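Local coordinates for TipC2 (Streptococcus intermedius B196, PDB 6DHX), which probably acts as an immunity protein that recognises and neutralises an antibacterial toxin exported by the type VII secretion system, at residues A[87-93]-A[107-113]; A[115-121]-A[186-192]. All blocks are in the same frame, centred on the assembly; numbering follows the deposited sequence.

Contact 1. Residues A[87-93]-A[107-113]; sequences NNNILIY and WNKYTRQ. With SO4 (sulfate ion), chain D.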
ATOM      1  N   ASN A  87      -2.631  16.029   4.697  1.00 25.55           N
ATOM      2  CA  ASN A  87      -2.643  14.666   5.245  1.00 26.06           C
ATOM      3  C   ASN A  87      -1.629  13.793   4.500  1.00 21.77           C
ATOM      4  O   ASN A  87      -1.935  12.780   3.815  1.00 26.81           O
ATOM      5  CB  ASN A  87      -4.064  14.084   5.168  1.00 30.97           C
ATOM      6  CG  ASN A  87      -4.241  12.890   6.100  1.00 38.44           C
ATOM      7  OD1 ASN A  87      -3.500  12.739   7.080  1.00 33.84           O
ATOM      8  ND2 ASN A  87      -5.186  12.021   5.779  1.00 36.36           N
ATOM      9  N   ASN A  88      -0.364  14.180   4.614  1.00 20.34           N
ATOM     10  CA  ASN A  88       0.623  13.546   3.765  1.00 21.17           C
ATOM     11  C   ASN A  88       0.897  12.125   4.261  1.00 23.85           C
ATOM     12  O   ASN A  88       0.680  11.812   5.425  1.00 23.26           O
ATOM     13  CB  ASN A  88       1.892  14.390   3.723  1.00 21.20           C
ATOM     14  CG  ASN A  88       2.520  14.602   5.116  1.00 23.10           C
ATOM     15  OD1 ASN A  88       1.829  14.875   6.105  1.00 26.44           O
ATOM     16  ND2 ASN A  88       3.856  14.512   5.175  1.00 24.21           N
ATOM     17  N   ASN A  89       1.296  11.237   3.347  1.00 20.26           N
ATOM     18  CA  ASN A  89       1.147   9.814   3.662  1.00 18.69           C
ATOM     19  C   ASN A  89       1.884   8.970   2.624  1.00 22.26           C
ATOM     20  O   ASN A  89       2.257   9.451   1.555  1.00 22.45           O
ATOM     21  CB  ASN A  89      -0.357   9.400   3.714  1.00 19.64           C
ATOM     22  CG  ASN A  89      -1.055   9.460   2.339  1.00 24.40           C
ATOM     23  OD1 ASN A  89      -0.967   8.509   1.558  1.00 24.23           O
ATOM     24  ND2 ASN A  89      -1.761  10.591   2.047  1.00 22.89           N
ATOM     25  N   ILE A  90       2.084   7.694   2.968  1.00 18.99           N
ATOM     26  CA  ILE A  90       2.372   6.641   1.993  1.00 19.36           C
ATOM     27  C   ILE A  90       1.171   5.726   1.987  1.00 21.49           C
ATOM     28  O   ILE A  90       0.589   5.446   3.045  1.00 27.09           O
ATOM     29  CB  ILE A  90       3.593   5.790   2.364  1.00 25.27           C
ATOM     30  CG1 ILE A  90       4.764   6.601   2.782  1.00 42.33           C
ATOM     31  CG2 ILE A  90       3.891   4.755   1.323  1.00 33.02           C
ATOM     32  CD1 ILE A  90       5.157   6.049   4.136  1.00 59.64           C
ATOM     33  N   LEU A  91       0.799   5.253   0.807  1.00 18.42           N
ATOM     34  CA  LEU A  91      -0.320   4.312   0.678  1.00 18.98           C
ATOM     35  C   LEU A  91       0.229   3.070  -0.002  1.00 23.37           C
ATOM     36  O   LEU A  91       0.728   3.161  -1.131  1.00 25.07           O
ATOM     37  CB  LEU A  91      -1.441   4.917  -0.157  1.00 22.40           C
ATOM     38  CG  LEU A  91      -2.452   3.850  -0.610  1.00 25.70           C
ATOM     39  CD1 LEU A  91      -3.311   3.388   0.623  1.00 27.72           C
ATOM     40  CD2 LEU A  91      -3.322   4.441  -1.676  1.00 30.42           C
ATOM     41  N   ILE A  92       0.150   1.921   0.680  1.00 21.45           N
ATOM     42  CA  ILE A  92       0.495   0.623   0.103  1.00 19.06           C
ATOM     43  C   ILE A  92      -0.830  -0.091  -0.128  1.00 20.87           C
ATOM     44  O   ILE A  92      -1.601  -0.260   0.814  1.00 21.63           O
ATOM     45  CB  ILE A  92       1.385  -0.197   1.053  1.00 20.72           C
ATOM     46  CG1 ILE A  92       2.713   0.550   1.314  1.00 19.26           C
ATOM     47  CG2 ILE A  92       1.572  -1.655   0.516  1.00 21.46           C
ATOM     48  CD1 ILE A  92       3.432   0.011   2.584  1.00 23.02           C
ATOM     49  N   TYR A  93      -1.112  -0.510  -1.356  1.00 20.32           N
ATOM     50  CA  TYR A  93      -2.348  -1.243  -1.560  1.00 21.16           C
ATOM     51  C   TYR A  93      -2.138  -2.379  -2.542  1.00 23.13           C
ATOM     52  O   TYR A  93      -1.177  -2.417  -3.318  1.00 24.74           O
ATOM     53  CB  TYR A  93      -3.508  -0.335  -2.015  1.00 21.90           C
ATOM     54  CG  TYR A  93      -3.412   0.253  -3.402  1.00 25.14           C
ATOM     55  CD1 TYR A  93      -2.693   1.424  -3.640  1.00 28.22           C
ATOM     56  CD2 TYR A  93      -4.089  -0.353  -4.469  1.00 28.62           C
ATOM     57  CE1 TYR A  93      -2.628   1.976  -4.938  1.00 29.68           C
ATOM     58  CE2 TYR A  93      -4.032   0.172  -5.741  1.00 33.88           C
ATOM     59  CZ  TYR A  93      -3.301   1.336  -5.984  1.00 34.39           C
ATOM     60  OH  TYR A  93      -3.265   1.876  -7.274  1.00 35.75           O
ATOM     61  N   TRP A 107      -6.066  -1.772   1.508  1.00 23.53           N
ATOM     62  CA  TRP A 107      -5.633  -0.389   1.417  1.00 28.48           C
ATOM     63  C   TRP A 107      -4.976  -0.022   2.735  1.00 27.85           C
ATOM     64  O   TRP A 107      -5.626  -0.072   3.786  1.00 26.83           O
ATOM     65  CB  TRP A 107      -6.912   0.426   1.196  1.00 33.86           C
ATOM     66  CG  TRP A 107      -6.843   1.788   0.892  1.00 32.92           C
ATOM     67  CD1 TRP A 107      -6.866   2.837   1.774  1.00 35.56           C
ATOM     68  CD2 TRP A 107      -6.860   2.348  -0.402  1.00 33.64           C
ATOM     69  NE1 TRP A 107      -6.881   4.018   1.094  1.00 36.59           N
ATOM     70  CE2 TRP A 107      -6.869   3.751  -0.249  1.00 37.67           C
ATOM     71  CE3 TRP A 107      -6.884   1.806  -1.682  1.00 39.90           C
ATOM     72  CZ2 TRP A 107      -6.879   4.624  -1.338  1.00 46.29           C
ATOM     73  CZ3 TRP A 107      -6.883   2.677  -2.763  1.00 46.83           C
ATOM     74  CH2 TRP A 107      -6.884   4.065  -2.583  1.00 42.96           C
ATOM     75  N   ASN A 108      -3.691   0.347   2.702  1.00 20.20           N
ATOM     76  CA  ASN A 108      -2.938   0.459   3.951  1.00 19.63           C
ATOM     77  C   ASN A 108      -2.251   1.803   3.917  1.00 22.37           C
ATOM     78  O   ASN A 108      -1.239   1.958   3.218  1.00 23.08           O
ATOM     79  CB  ASN A 108      -1.922  -0.658   4.084  1.00 21.61           C
ATOM     80  CG  ASN A 108      -2.557  -2.020   3.805  1.00 26.92           C
ATOM     81  OD1 ASN A 108      -3.261  -2.540   4.682  1.00 27.33           O
ATOM     82  ND2 ASN A 108      -2.361  -2.573   2.590  1.00 25.18           N
ATOM     83  N   LYS A 109      -2.832   2.764   4.621  1.00 22.52           N
ATOM     84  CA  LYS A 109      -2.416   4.153   4.481  1.00 21.22           C
ATOM     85  C   LYS A 109      -1.708   4.594   5.756  1.00 20.16           C
ATOM     86  O   LYS A 109      -2.316   4.588   6.820  1.00 21.30           O
ATOM     87  CB  LYS A 109      -3.631   5.041   4.216  1.00 22.40           C
ATOM     88  CG  LYS A 109      -3.211   6.507   3.997  1.00 25.09           C
ATOM     89  CD  LYS A 109      -4.423   7.267   3.429  1.00 35.19           C
ATOM     90  CE  LYS A 109      -4.299   8.787   3.482  1.00 41.14           C
ATOM     91  NZ  LYS A 109      -5.560   9.559   3.018  1.00 43.83           N
ATOM     92  N   TYR A 110      -0.444   5.012   5.631  1.00 20.77           N
ATOM     93  CA  TYR A 110       0.307   5.506   6.771  1.00 21.26           C
ATOM     94  C   TYR A 110       0.333   7.030   6.713  1.00 20.75           C
ATOM     95  O   TYR A 110       0.920   7.608   5.785  1.00 21.42           O
ATOM     96  CB  TYR A 110       1.720   4.942   6.766  1.00 21.30           C
ATOM     97  CG  TYR A 110       2.565   5.595   7.829  1.00 19.99           C
ATOM     98  CD1 TYR A 110       2.435   5.193   9.165  1.00 21.01           C
ATOM     99  CD2 TYR A 110       3.468   6.609   7.505  1.00 21.06           C
ATOM    100  CE1 TYR A 110       3.201   5.773  10.141  1.00 19.41           C
ATOM    101  CE2 TYR A 110       4.263   7.208   8.483  1.00 20.88           C
ATOM    102  CZ  TYR A 110       4.117   6.771   9.805  1.00 19.32           C
ATOM    103  OH  TYR A 110       4.858   7.305  10.845  1.00 21.87           O
ATOM    104  N   THR A 111      -0.297   7.681   7.711  1.00 20.23           N
ATOM    105  CA  THR A 111      -0.410   9.128   7.750  1.00 19.72           C
ATOM    106  C   THR A 111       0.726   9.660   8.622  1.00 23.03           C
ATOM    107  O   THR A 111       0.916   9.198   9.751  1.00 21.94           O
ATOM    108  CB  THR A 111      -1.784   9.585   8.261  1.00 22.53           C
ATOM    109  OG1 THR A 111      -2.289   8.707   9.309  1.00 22.83           O
ATOM    110  CG2 THR A 111      -2.781   9.519   7.075  1.00 26.99           C
ATOM    111  N   ARG A 112       1.518  10.562   8.051  1.00 20.93           N
ATOM    112  CA  ARG A 112       2.725  11.059   8.713  1.00 20.86           C
ATOM    113  C   ARG A 112       2.407  11.841   9.972  1.00 22.61           C
ATOM    114  O   ARG A 112       3.143  11.754  10.964  1.00 23.42           O
ATOM    115  CB  ARG A 112       3.506  11.970   7.747  1.00 19.21           C
ATOM    116  CG  ARG A 112       4.241  11.121   6.681  1.00 18.95           C
ATOM    117  CD  ARG A 112       5.611  10.687   7.216  1.00 20.30           C
ATOM    118  NE  ARG A 112       6.546  11.810   7.346  1.00 20.72           N
ATOM    119  CZ  ARG A 112       7.781  11.688   7.822  1.00 20.54           C
ATOM    120  NH1 ARG A 112       8.196  10.489   8.267  1.00 23.98           N
ATOM    121  NH2 ARG A 112       8.604  12.787   7.830  1.00 20.08           N
ATOM    122  N   GLN A 113       1.361  12.655   9.939  1.00 20.63           N
ATOM    123  CA  GLN A 113       1.180  13.620  11.020  1.00 21.45           C
ATOM    124  C   GLN A 113       0.737  12.987  12.341  1.00 26.83           C
ATOM    125  O   GLN A 113       0.927  13.624  13.383  1.00 25.97           O
ATOM    126  CB  GLN A 113       0.204  14.742  10.641  1.00 22.73           C
ATOM    127  CG  GLN A 113       0.722  15.593   9.414  1.00 21.70           C
ATOM    128  CD  GLN A 113       2.185  16.008   9.569  1.00 24.84           C
ATOM    129  OE1 GLN A 113       2.553  16.611  10.555  1.00 24.54           O
ATOM    130  NE2 GLN A 113       3.019  15.618   8.629  1.00 23.08           N
TER
HETATM  131  S   SO4 D 301       6.547  15.687   7.380  1.00 29.44           S
HETATM  132  O1  SO4 D 301       5.641  14.561   7.253  1.00 31.35           O
HETATM  133  O2  SO4 D 301       6.761  16.025   8.766  1.00 35.94           O
HETATM  134  O3  SO4 D 301       5.980  16.799   6.635  1.00 33.28           O
HETATM  135  O4  SO4 D 301       7.818  15.297   6.888  1.00 31.34           O
HETATM  136  O   HOH W   1      -0.544  12.973   7.705  1.00 22.55           O
HETATM  137  O   HOH W   2      -6.426   9.433   5.885  1.00 42.25           O

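Contact 2. Residues A[115-121]-A[186-192]; sequences RTLTKSV and VTVKMQW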
ATOM      1  N   ARG A 115       1.442   9.457  12.822  1.00 22.09           N
ATOM      2  CA  ARG A 115       2.174   8.189  12.794  1.00 20.26           C
ATOM      3  C   ARG A 115       1.228   7.000  12.906  1.00 23.25           C
ATOM      4  O   ARG A 115       1.354   6.151  13.788  1.00 22.85           O
ATOM      5  CB  ARG A 115       3.239   8.160  13.911  1.00 24.48           C
ATOM      6  CG  ARG A 115       4.376   9.196  13.622  1.00 24.04           C
ATOM      7  CD  ARG A 115       5.621   9.034  14.541  1.00 33.08           C
ATOM      8  NE  ARG A 115       6.467  10.289  14.615  1.00 43.07           N
ATOM      9  CZ  ARG A 115       7.355  10.688  13.689  1.00 63.72           C
ATOM     10  NH1 ARG A 115       8.047  11.805  13.877  1.00 64.82           N
ATOM     11  NH2 ARG A 115       7.566   9.997  12.563  1.00 57.87           N
ATOM     12  N   THR A 116       0.225   6.969  12.033  1.00 22.49           N
ATOM     13  CA  THR A 116      -0.821   5.953  12.142  1.00 21.11           C
ATOM     14  C   THR A 116      -0.912   5.192  10.831  1.00 20.79           C
ATOM     15  O   THR A 116      -0.931   5.809   9.759  1.00 22.65           O
ATOM     16  CB  THR A 116      -2.176   6.614  12.478  1.00 20.06           C
ATOM     17  OG1 THR A 116      -2.118   7.205  13.795  1.00 24.90           O
ATOM     18  CG2 THR A 116      -3.311   5.548  12.479  1.00 23.91           C
ATOM     19  N   LEU A 117      -0.917   3.845  10.909  1.00 22.55           N
ATOM     20  CA  LEU A 117      -1.187   2.983   9.767  1.00 23.13           C
ATOM     21  C   LEU A 117      -2.646   2.522   9.868  1.00 26.80           C
ATOM     22  O   LEU A 117      -3.008   1.849  10.835  1.00 23.55           O
ATOM     23  CB  LEU A 117      -0.269   1.776   9.804  1.00 18.56           C
ATOM     24  CG  LEU A 117      -0.533   0.761   8.703  1.00 22.26           C
ATOM     25  CD1 LEU A 117      -0.035   1.320   7.325  1.00 23.45           C
ATOM     26  CD2 LEU A 117       0.196  -0.521   9.018  1.00 26.59           C
ATOM     27  N   THR A 118      -3.448   2.838   8.869  1.00 21.03           N
ATOM     28  CA  THR A 118      -4.867   2.471   8.824  1.00 23.93           C
ATOM     29  C   THR A 118      -5.061   1.460   7.704  1.00 25.81           C
ATOM     30  O   THR A 118      -4.771   1.754   6.538  1.00 23.61           O
ATOM     31  CB  THR A 118      -5.728   3.723   8.623  1.00 24.44           C
ATOM     32  OG1 THR A 118      -5.479   4.656   9.691  1.00 25.73           O
ATOM     33  CG2 THR A 118      -7.227   3.391   8.614  1.00 28.16           C
ATOM     34  N   LYS A 119      -5.545   0.254   8.056  1.00 23.72           N
ATOM     35  CA  LYS A 119      -5.726  -0.833   7.105  1.00 26.06           C
ATOM     36  C   LYS A 119      -7.218  -0.900   6.829  1.00 27.49           C
ATOM     37  O   LYS A 119      -8.016  -0.878   7.773  1.00 30.93           O
ATOM     38  CB  LYS A 119      -5.208  -2.167   7.668  1.00 29.64           C
ATOM     39  CG  LYS A 119      -3.705  -2.142   7.975  1.00 32.78           C
ATOM     40  CD  LYS A 119      -3.142  -3.058   9.080  1.00 34.18           C
ATOM     41  CE  LYS A 119      -3.241  -4.511   8.778  1.00 40.04           C
ATOM     42  NZ  LYS A 119      -2.564  -5.288   9.877  1.00 43.93           N
ATOM     43  N   SER A 120      -7.599  -0.901   5.558  1.00 25.46           N
ATOM     44  CA  SER A 120      -9.024  -0.929   5.229  1.00 28.58           C
ATOM     45  C   SER A 120      -9.229  -1.808   3.987  1.00 24.65           C
ATOM     46  O   SER A 120      -8.259  -2.245   3.329  1.00 24.05           O
ATOM     47  CB  SER A 120      -9.537   0.512   5.062  1.00 31.58           C
ATOM     48  OG  SER A 120      -9.062   1.076   3.870  1.00 38.88           O
ATOM     49  N   VAL A 121     -10.494  -2.112   3.692  1.00 26.21           N
ATOM     50  CA  VAL A 121     -10.867  -3.052   2.631  1.00 29.16           C
ATOM     51  C   VAL A 121     -11.903  -2.405   1.725  1.00 29.34           C
ATOM     52  O   VAL A 121     -12.905  -1.847   2.213  1.00 28.08           O
ATOM     53  CB  VAL A 121     -11.477  -4.352   3.188  1.00 40.61           C
ATOM     54  CG1 VAL A 121     -11.515  -5.343   2.104  1.00 32.12           C
ATOM     55  CG2 VAL A 121     -10.713  -4.878   4.316  1.00 43.86           C
ATOM     56  N   VAL A 186       4.381   2.989  15.910  1.00 31.00           N
ATOM     57  CA  VAL A 186       3.338   3.329  14.930  1.00 23.12           C
ATOM     58  C   VAL A 186       2.012   2.838  15.492  1.00 28.54           C
ATOM     59  O   VAL A 186       1.934   1.740  16.044  1.00 30.80           O
ATOM     60  CB  VAL A 186       3.612   2.712  13.538  1.00 25.34           C
ATOM     61  CG1 VAL A 186       3.836   1.204  13.632  1.00 27.64           C
ATOM     62  CG2 VAL A 186       2.417   2.968  12.585  1.00 26.24           C
ATOM     63  N   THR A 187       0.975   3.657  15.363  1.00 27.20           N
ATOM     64  CA  THR A 187      -0.358   3.255  15.797  1.00 33.39           C
ATOM     65  C   THR A 187      -1.007   2.510  14.640  1.00 31.17           C
ATOM     66  O   THR A 187      -1.028   3.015  13.515  1.00 27.19           O
ATOM     67  CB  THR A 187      -1.191   4.467  16.209  1.00 24.19           C
ATOM     68  OG1 THR A 187      -0.625   5.083  17.400  1.00 27.13           O
ATOM     69  CG2 THR A 187      -2.648   4.009  16.517  1.00 27.30           C
ATOM     70  N   VAL A 188      -1.496   1.287  14.877  1.00 26.77           N
ATOM     71  CA  VAL A 188      -2.051   0.485  13.777  1.00 24.44           C
ATOM     72  C   VAL A 188      -3.548   0.323  14.009  1.00 26.67           C
ATOM     73  O   VAL A 188      -3.979  -0.107  15.095  1.00 28.75           O
ATOM     74  CB  VAL A 188      -1.349  -0.879  13.636  1.00 26.02           C
ATOM     75  CG1 VAL A 188      -2.054  -1.726  12.539  1.00 25.76           C
ATOM     76  CG2 VAL A 188       0.087  -0.694  13.242  1.00 26.29           C
ATOM     77  N   LYS A 189      -4.343   0.726  13.021  1.00 26.69           N
ATOM     78  CA  LYS A 189      -5.804   0.638  13.109  1.00 29.78           C
ATOM     79  C   LYS A 189      -6.290  -0.233  11.963  1.00 30.97           C
ATOM     80  O   LYS A 189      -5.956   0.018  10.811  1.00 32.12           O
ATOM     81  CB  LYS A 189      -6.446   2.014  13.039  1.00 31.41           C
ATOM     82  CG  LYS A 189      -6.027   2.907  14.187  1.00 43.51           C
ATOM     83  CD  LYS A 189      -6.761   4.238  14.173  1.00 53.12           C
ATOM     84  CE  LYS A 189      -6.272   5.135  15.312  1.00 54.43           C
ATOM     85  NZ  LYS A 189      -6.872   6.498  15.243  1.00 56.04           N
HETATM   86  N   MSE A 190      -7.076  -1.255  12.277  1.00 27.18           N
HETATM   87  CA  MSE A 190      -7.452  -2.220  11.259  1.00 28.93           C
HETATM   88  C   MSE A 190      -8.959  -2.264  11.184  1.00 32.77           C
HETATM   89  O   MSE A 190      -9.612  -2.506  12.199  1.00 31.11           O
HETATM   90  CB  MSE A 190      -6.856  -3.575  11.621  1.00 41.73           C
HETATM   91  CG  MSE A 190      -7.288  -4.771  10.831  1.00 45.29           C
HETATM   92 SE   MSE A 190      -5.937  -6.166  11.245  0.65 47.70          SE
HETATM   93  CE  MSE A 190      -4.739  -5.092  12.118  1.00 32.62           C
ATOM     94  N   GLN A 191      -9.494  -1.971   9.992  1.00 28.44           N
ATOM     95  CA  GLN A 191     -10.945  -1.894   9.823  1.00 34.34           C
ATOM     96  C   GLN A 191     -11.632  -3.202  10.210  1.00 35.16           C
ATOM     97  O   GLN A 191     -12.729  -3.197  10.793  1.00 35.40           O
ATOM     98  CB  GLN A 191     -11.274  -1.539   8.372  1.00 31.93           C
ATOM     99  CG  GLN A 191     -12.778  -1.328   8.110  1.00 36.29           C
ATOM    100  CD  GLN A 191     -13.100  -1.093   6.635  1.00 38.86           C
ATOM    101  OE1 GLN A 191     -12.259  -1.302   5.741  1.00 37.47           O
ATOM    102  NE2 GLN A 191     -14.335  -0.689   6.373  1.00 35.65           N
ATOM    103  N   TRP A 192     -11.016  -4.332   9.892  1.00 31.01           N
ATOM    104  CA  TRP A 192     -11.659  -5.625  10.068  1.00 36.14           C
ATOM    105  C   TRP A 192     -11.354  -6.275  11.421  1.00 35.97           C
ATOM    106  O   TRP A 192     -11.583  -7.480  11.583  1.00 39.31           O
ATOM    107  CB  TRP A 192     -11.244  -6.558   8.927  1.00 32.37           C
ATOM    108  CG  TRP A 192      -9.760  -6.851   8.831  1.00 34.72           C
ATOM    109  CD1 TRP A 192      -9.064  -7.807   9.503  1.00 38.08           C
ATOM    110  CD2 TRP A 192      -8.814  -6.211   7.953  1.00 32.02           C
ATOM    111  NE1 TRP A 192      -7.733  -7.800   9.106  1.00 37.12           N
ATOM    112  CE2 TRP A 192      -7.560  -6.825   8.163  1.00 34.81           C
ATOM    113  CE3 TRP A 192      -8.907  -5.174   7.024  1.00 29.87           C
ATOM    114  CZ2 TRP A 192      -6.406  -6.458   7.447  1.00 35.54           C
ATOM    115  CZ3 TRP A 192      -7.752  -4.791   6.331  1.00 28.09           C
ATOM    116  CH2 TRP A 192      -6.525  -5.432   6.543  1.00 31.44           C
TER
HETATM  117  O   HOH W   3       0.692   7.312  16.723  1.00 25.88           O
HETATM  118  O   HOH W   4      -4.200   7.903  15.350  1.00 38.71           O
HETATM  119  O   HOH W   5     -14.481  -0.236   3.561  1.00 44.71           O

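Contact 1. Residues A[87-93]-A[107-113]
Strands 89-93 and 107-111 run antiparallel, 4.7 Å apart at closest approach and 166° between directions, as part of a beta hairpin. The backbone bonds come in pairs: Ile90 N to Tyr110 O (3.0 Å) with Tyr110 N to Ile90 O (2.8 Å), and Ile92 N to Asn108 O with Asn108 N to Ile92 O (both 2.9 Å). Asn108 ND2 also donates to Ile92 O (3.0 Å), giving that carbonyl a second donor.

Apolar contacts split by face. On one, Leu91 sits over the Trp107 indole, with CD1 3.6 Å from the five-membered ring centroid in a CH-pi contact, while Tyr93 packs obliquely on the six-membered ring. On the other, Ile90 CD1 lies 3.8 Å from Tyr110 CD2, and helix 21-32 covers this side through Phe22.

Beyond the last strand pair one more backbone bond forms, Arg112 N to Asn88 O (3.0 Å), and polar side chains join it: Gln113 NE2 donates to Asn88 OD1 (2.9 Å), and water 1 links Asn87 OD1 and Asn88 O to Gln113 N. Asn88 ND2 and Arg112 NE both donate to O1 of a sulfate, at 2.7 and 2.9 Å. Arg112 NH1 forms a salt bridge with Asp23.

The chemistry thus passes from regular sheet pairing to a hydrated polar end whose donors can hold an anion, here probably one from the crystallisation liquor.

Contact 2. Residues A[115-121]-A[186-192]
Lys119, Trp192 and Lys189 have the most surface covered where strand 116-121 runs parallel to strand 187-190, 4.6 Å away at closest approach. Lys119 is held at both ends of its backbone unit: its N donates to Lys189 O (2.8 Å) and its O accepts from Gln191 N (2.9 Å). Its aliphatic chain passes Val188, with CD 3.9 Å from CG1, and NZ comes 3.1 Å from CE of selenomethionine Met190; a cation-pi contact with Tyr158 of helix 151-173 engages the charge.

Lys189 N donates to Leu117 O (2.8 Å), its CD lies 4.1 Å from Thr116 CG2, and water 4 links its NZ (3.0 Å) to Thr116 OG1 (2.7 Å), which also bonds to Asp114. Leu117 N bonds to Thr187 O (2.7 Å), and its side chain packs on Val186 and Val188.

Trp192 lies past the paired strand; its CE3 is 3.3 Å from Val121 CG2 and its CH2 3.7 Å from Lys119 CB, while NE1 bonds to Asp155. Gln191 OE1 accepts from Val121 N (2.8 Å). Main-chain bonds therefore set the register, and beyond Gln191 N the contact continues through side chains, the Gln191 amide and the Trp192 ring.

Overall arrangement
Contacts 1 and 2 are neighbours in one mixed sheet, centres about 9 Å apart, joined by strands 102-111 and 116-127. Trp107 O to Ser120 N and Thr111 N to Thr116 O are probable hydrogen bonds between them, and Arg115 and Thr116 form a G1 beta bulge opposite Thr111. Contact 1 pairs strands close in sequence and is the more buried, with an exposed polar end; contact 2 brings a strand from near the C terminus, after helices 137-146 and 151-173, alongside 116-127, and several residues of 187-190 are exposed. Antiparallel pairing thus gives way to parallel pairing. Both mix apolar packing with water bridges; contact 1 ends in asparagines, Arg112 and a sulfate, contact 2 in Gln191 and Trp192.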